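Long-range contact in erythrocyte binding antigen 140 (Plasmodium falciparum, PDB 4GF2), which probably binds a receptor on the surface of host erythrocytes, glycophorin C, through sialic acid during invasion by the malaria parasite: residues D82-F94 with H158-P170. The protein carries 3 engineered substitutions. Residues are numbered along the deposited sequence; the frame is centred on the assembly and turned at random.
Sequences DPSIFCNELRNSF and HKGNIAKECAIIP. Engineered in segment 158-170: A163 (natural residue Ser).
C87 and C166 are joined by a disulfide, SG to SG 2.0 Å with a C-S-S-C torsion of 108°, which ties helix 83-101 to the loop 158-170, with its two short 3-10 segments, near the middle of the contact. One turn further along the helix, R91 lays its CD 3.6 Å from SG of C166, and a bend at chi3 (68°) turns the guanidinium toward the carbonyls of C166 and of residues after it. NH1 donates to O of I168 at 2.9 Å, close to the line of the C=O bond and in the carbonyl plane (C=O...N 158°), and makes a weak second bond to O of C166. NH2 donates a hydrogen bond to a water, which in turn donates to O of I169, so one side chain gathers three carbonyls, two directly and the third through water. P170 covers one face of this guanidinium, its CG also lying 3.9 Å from CB of R91.

Apolar contacts lie on both sides of this polar patch. Toward the helix start, F86 turns its edge to the H158 ring in an offset edge-to-face pair, centroids 5.6 Å apart, while CG2 of I162 sits 3.7 Å from CD2 of F86 and 4.1 Å from CD1 of L90. At the other end the F94 ring meets CG1 of I169, 3.9 Å from its CE2, and CD of P170; W151 of helix 132-155 also packs against all three residues.

In the first of this fragment's two Duffy binding-like domains, the disulfide thus fixes the loop between helices 132-155 and 175-202 to helix 83-101.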
# COMPACT_ATOMS: atom_id res chain seq x y z
N ASP A 82 -20.23 12.93 -24.89
CA ASP A 82 -19.72 13.43 -26.16
C ASP A 82 -20.33 12.61 -27.28
O ASP A 82 -20.31 11.38 -27.23
CB ASP A 82 -18.19 13.33 -26.19
CG ASP A 82 -17.58 14.10 -27.35
OD1 ASP A 82 -17.28 15.30 -27.17
OD2 ASP A 82 -17.40 13.50 -28.43
N PRO A 83 -20.88 13.28 -28.30
CA PRO A 83 -21.57 12.57 -29.38
C PRO A 83 -20.69 11.58 -30.13
O PRO A 83 -21.21 10.67 -30.78
CB PRO A 83 -22.04 13.69 -30.31
CG PRO A 83 -21.18 14.85 -29.98
CD PRO A 83 -20.88 14.73 -28.52
N SER A 84 -19.37 11.74 -30.06
CA SER A 84 -18.47 10.82 -30.73
C SER A 84 -18.62 9.41 -30.15
O SER A 84 -18.36 8.41 -30.83
CB SER A 84 -17.01 11.28 -30.61
OG SER A 84 -16.48 11.03 -29.32
N ILE A 85 -19.07 9.34 -28.90
CA ILE A 85 -19.21 8.06 -28.23
C ILE A 85 -20.39 7.29 -28.80
O ILE A 85 -20.27 6.13 -29.17
CB ILE A 85 -19.38 8.25 -26.71
CG1 ILE A 85 -18.07 8.77 -26.11
CG2 ILE A 85 -19.76 6.94 -26.05
CD1 ILE A 85 -18.19 9.23 -24.66
N PHE A 86 -21.54 7.95 -28.88
CA PHE A 86 -22.72 7.36 -29.49
C PHE A 86 -22.40 6.89 -30.90
O PHE A 86 -22.83 5.82 -31.32
CB PHE A 86 -23.86 8.38 -29.51
CG PHE A 86 -25.07 7.91 -30.26
CD1 PHE A 86 -25.70 6.72 -29.92
CD2 PHE A 86 -25.58 8.66 -31.30
CE1 PHE A 86 -26.81 6.29 -30.61
CE2 PHE A 86 -26.69 8.23 -32.00
CZ PHE A 86 -27.31 7.05 -31.65
N CYS A 87 -21.63 7.69 -31.63
CA CYS A 87 -21.23 7.34 -32.99
C CYS A 87 -20.49 6.01 -33.02
O CYS A 87 -20.84 5.10 -33.77
CB CYS A 87 -20.35 8.43 -33.59
SG CYS A 87 -19.52 7.94 -35.12
N ASN A 88 -19.45 5.89 -32.19
CA ASN A 88 -18.64 4.68 -32.17
C ASN A 88 -19.41 3.45 -31.71
O ASN A 88 -19.17 2.35 -32.21
CB ASN A 88 -17.41 4.90 -31.28
CG ASN A 88 -16.48 5.94 -31.84
OD1 ASN A 88 -16.51 6.23 -33.03
ND2 ASN A 88 -15.65 6.52 -30.99
N GLU A 89 -20.34 3.63 -30.78
CA GLU A 89 -21.09 2.50 -30.25
C GLU A 89 -22.13 2.01 -31.26
O GLU A 89 -22.40 0.81 -31.35
CB GLU A 89 -21.72 2.85 -28.90
CG GLU A 89 -20.66 3.13 -27.82
CD GLU A 89 -21.23 3.27 -26.42
OE1 GLU A 89 -22.43 2.99 -26.22
OE2 GLU A 89 -20.47 3.64 -25.51
N LEU A 90 -22.69 2.92 -32.05
CA LEU A 90 -23.57 2.54 -33.15
C LEU A 90 -22.81 1.60 -34.07
O LEU A 90 -23.28 0.52 -34.42
CB LEU A 90 -24.02 3.75 -33.96
CG LEU A 90 -25.26 4.51 -33.49
CD1 LEU A 90 -25.43 5.75 -34.33
CD2 LEU A 90 -26.52 3.64 -33.56
N ARG A 91 -21.62 2.04 -34.47
CA ARG A 91 -20.81 1.31 -35.44
C ARG A 91 -20.36 -0.02 -34.86
O ARG A 91 -20.45 -1.06 -35.53
CB ARG A 91 -19.60 2.16 -35.84
CG ARG A 91 -19.97 3.53 -36.41
CD ARG A 91 -18.75 4.42 -36.62
NE ARG A 91 -17.88 3.91 -37.68
CZ ARG A 91 -18.12 4.08 -38.98
NH1 ARG A 91 -19.20 4.74 -39.39
NH2 ARG A 91 -17.28 3.57 -39.87
N ASN A 92 -19.89 -0.00 -33.62
CA ASN A 92 -19.35 -1.21 -33.01
C ASN A 92 -20.43 -2.24 -32.73
O ASN A 92 -20.17 -3.44 -32.77
CB ASN A 92 -18.59 -0.87 -31.74
CG ASN A 92 -17.29 -0.17 -32.03
OD1 ASN A 92 -16.80 -0.19 -33.15
ND2 ASN A 92 -16.72 0.47 -31.01
N SER A 93 -21.65 -1.78 -32.47
CA SER A 93 -22.74 -2.72 -32.27
C SER A 93 -23.18 -3.31 -33.60
O SER A 93 -23.53 -4.49 -33.66
CB SER A 93 -23.92 -2.05 -31.56
OG SER A 93 -23.74 -2.13 -30.16
N PHE A 94 -23.16 -2.51 -34.66
CA PHE A 94 -23.50 -3.03 -35.98
C PHE A 94 -22.53 -4.15 -36.35
O PHE A 94 -22.92 -5.17 -36.92
CB PHE A 94 -23.45 -1.93 -37.04
CG PHE A 94 -23.75 -2.42 -38.43
CD1 PHE A 94 -25.05 -2.70 -38.82
CD2 PHE A 94 -22.73 -2.60 -39.35
CE1 PHE A 94 -25.33 -3.15 -40.09
CE2 PHE A 94 -23.01 -3.05 -40.63
CZ PHE A 94 -24.31 -3.32 -41.00
N HIS A 158 -31.40 8.48 -36.36
CA HIS A 158 -30.32 9.16 -35.65
C HIS A 158 -29.24 9.74 -36.56
O HIS A 158 -28.20 10.19 -36.08
CB HIS A 158 -29.69 8.21 -34.62
CG HIS A 158 -30.67 7.66 -33.63
ND1 HIS A 158 -31.36 6.49 -33.84
CD2 HIS A 158 -31.07 8.12 -32.42
CE1 HIS A 158 -32.15 6.25 -32.81
NE2 HIS A 158 -31.99 7.23 -31.93
N LYS A 159 -29.47 9.74 -37.87
CA LYS A 159 -28.48 10.27 -38.80
C LYS A 159 -28.10 11.70 -38.43
O LYS A 159 -26.94 12.10 -38.54
CB LYS A 159 -28.99 10.23 -40.24
CG LYS A 159 -29.09 8.83 -40.83
CD LYS A 159 -29.46 8.86 -42.31
CE LYS A 159 -28.32 9.39 -43.17
NZ LYS A 159 -28.64 9.36 -44.63
N GLY A 160 -29.08 12.48 -37.99
CA GLY A 160 -28.87 13.87 -37.63
C GLY A 160 -28.11 14.08 -36.33
O GLY A 160 -27.60 15.17 -36.09
N ASN A 161 -28.02 13.04 -35.50
CA ASN A 161 -27.34 13.16 -34.21
C ASN A 161 -25.87 12.77 -34.26
O ASN A 161 -25.18 12.78 -33.25
CB ASN A 161 -28.03 12.30 -33.16
CG ASN A 161 -29.51 12.58 -33.08
OD1 ASN A 161 -30.32 11.84 -33.63
ND2 ASN A 161 -29.87 13.66 -32.40
N ILE A 162 -25.38 12.41 -35.45
CA ILE A 162 -24.00 11.99 -35.61
C ILE A 162 -23.39 12.71 -36.79
O ILE A 162 -24.10 13.24 -37.65
CB ILE A 162 -23.91 10.46 -35.82
CG1 ILE A 162 -24.64 10.05 -37.10
CG2 ILE A 162 -24.48 9.72 -34.63
CD1 ILE A 162 -24.69 8.57 -37.34
N ALA A 163 -22.06 12.74 -36.83
CA ALA A 163 -21.33 13.39 -37.91
C ALA A 163 -21.70 12.76 -39.25
O ALA A 163 -22.05 11.58 -39.33
CB ALA A 163 -19.83 13.29 -37.66
N LYS A 164 -21.61 13.56 -40.31
CA LYS A 164 -21.88 13.10 -41.66
C LYS A 164 -21.12 11.80 -41.94
O LYS A 164 -21.67 10.85 -42.49
CB LYS A 164 -21.49 14.18 -42.67
CG LYS A 164 -21.52 13.76 -44.12
CD LYS A 164 -20.96 14.87 -45.00
CE LYS A 164 -20.90 14.47 -46.47
NZ LYS A 164 -20.30 15.55 -47.31
N GLU A 165 -19.86 11.77 -41.52
CA GLU A 165 -18.96 10.68 -41.85
C GLU A 165 -19.28 9.41 -41.07
O GLU A 165 -18.91 8.30 -41.48
CB GLU A 165 -17.49 11.08 -41.65
CG GLU A 165 -17.25 12.25 -40.69
CD GLU A 165 -17.57 13.61 -41.32
OE1 GLU A 165 -17.98 14.53 -40.58
OE2 GLU A 165 -17.40 13.75 -42.55
N CYS A 166 -19.97 9.55 -39.94
CA CYS A 166 -20.33 8.38 -39.14
C CYS A 166 -21.48 7.59 -39.76
O CYS A 166 -21.73 6.45 -39.38
CB CYS A 166 -20.69 8.79 -37.71
SG CYS A 166 -20.83 7.39 -36.57
N ALA A 167 -22.16 8.19 -40.73
CA ALA A 167 -23.30 7.55 -41.38
C ALA A 167 -22.85 6.56 -42.46
O ALA A 167 -23.67 5.83 -43.02
CB ALA A 167 -24.22 8.59 -41.98
N ILE A 168 -21.55 6.54 -42.76
CA ILE A 168 -21.01 5.58 -43.72
C ILE A 168 -20.87 4.21 -43.06
O ILE A 168 -20.21 4.08 -42.03
CB ILE A 168 -19.63 6.01 -44.28
CG1 ILE A 168 -19.71 7.40 -44.91
CG2 ILE A 168 -19.13 5.00 -45.31
CD1 ILE A 168 -20.72 7.50 -46.02
N ILE A 169 -21.49 3.20 -43.66
CA ILE A 169 -21.44 1.84 -43.13
C ILE A 169 -20.01 1.46 -42.74
O ILE A 169 -19.07 1.74 -43.48
CB ILE A 169 -21.99 0.83 -44.17
CG1 ILE A 169 -22.14 -0.55 -43.53
CG2 ILE A 169 -21.08 0.75 -45.39
CD1 ILE A 169 -22.90 -1.53 -44.41
N PRO A 170 -19.85 0.84 -41.56
CA PRO A 170 -18.51 0.48 -41.08
C PRO A 170 -17.84 -0.57 -41.95
O PRO A 170 -18.49 -1.50 -42.41
CB PRO A 170 -18.79 -0.11 -39.69
CG PRO A 170 -20.14 0.39 -39.31
CD PRO A 170 -20.89 0.50 -40.58
O HOH W 1 -17.31 3.51 -42.48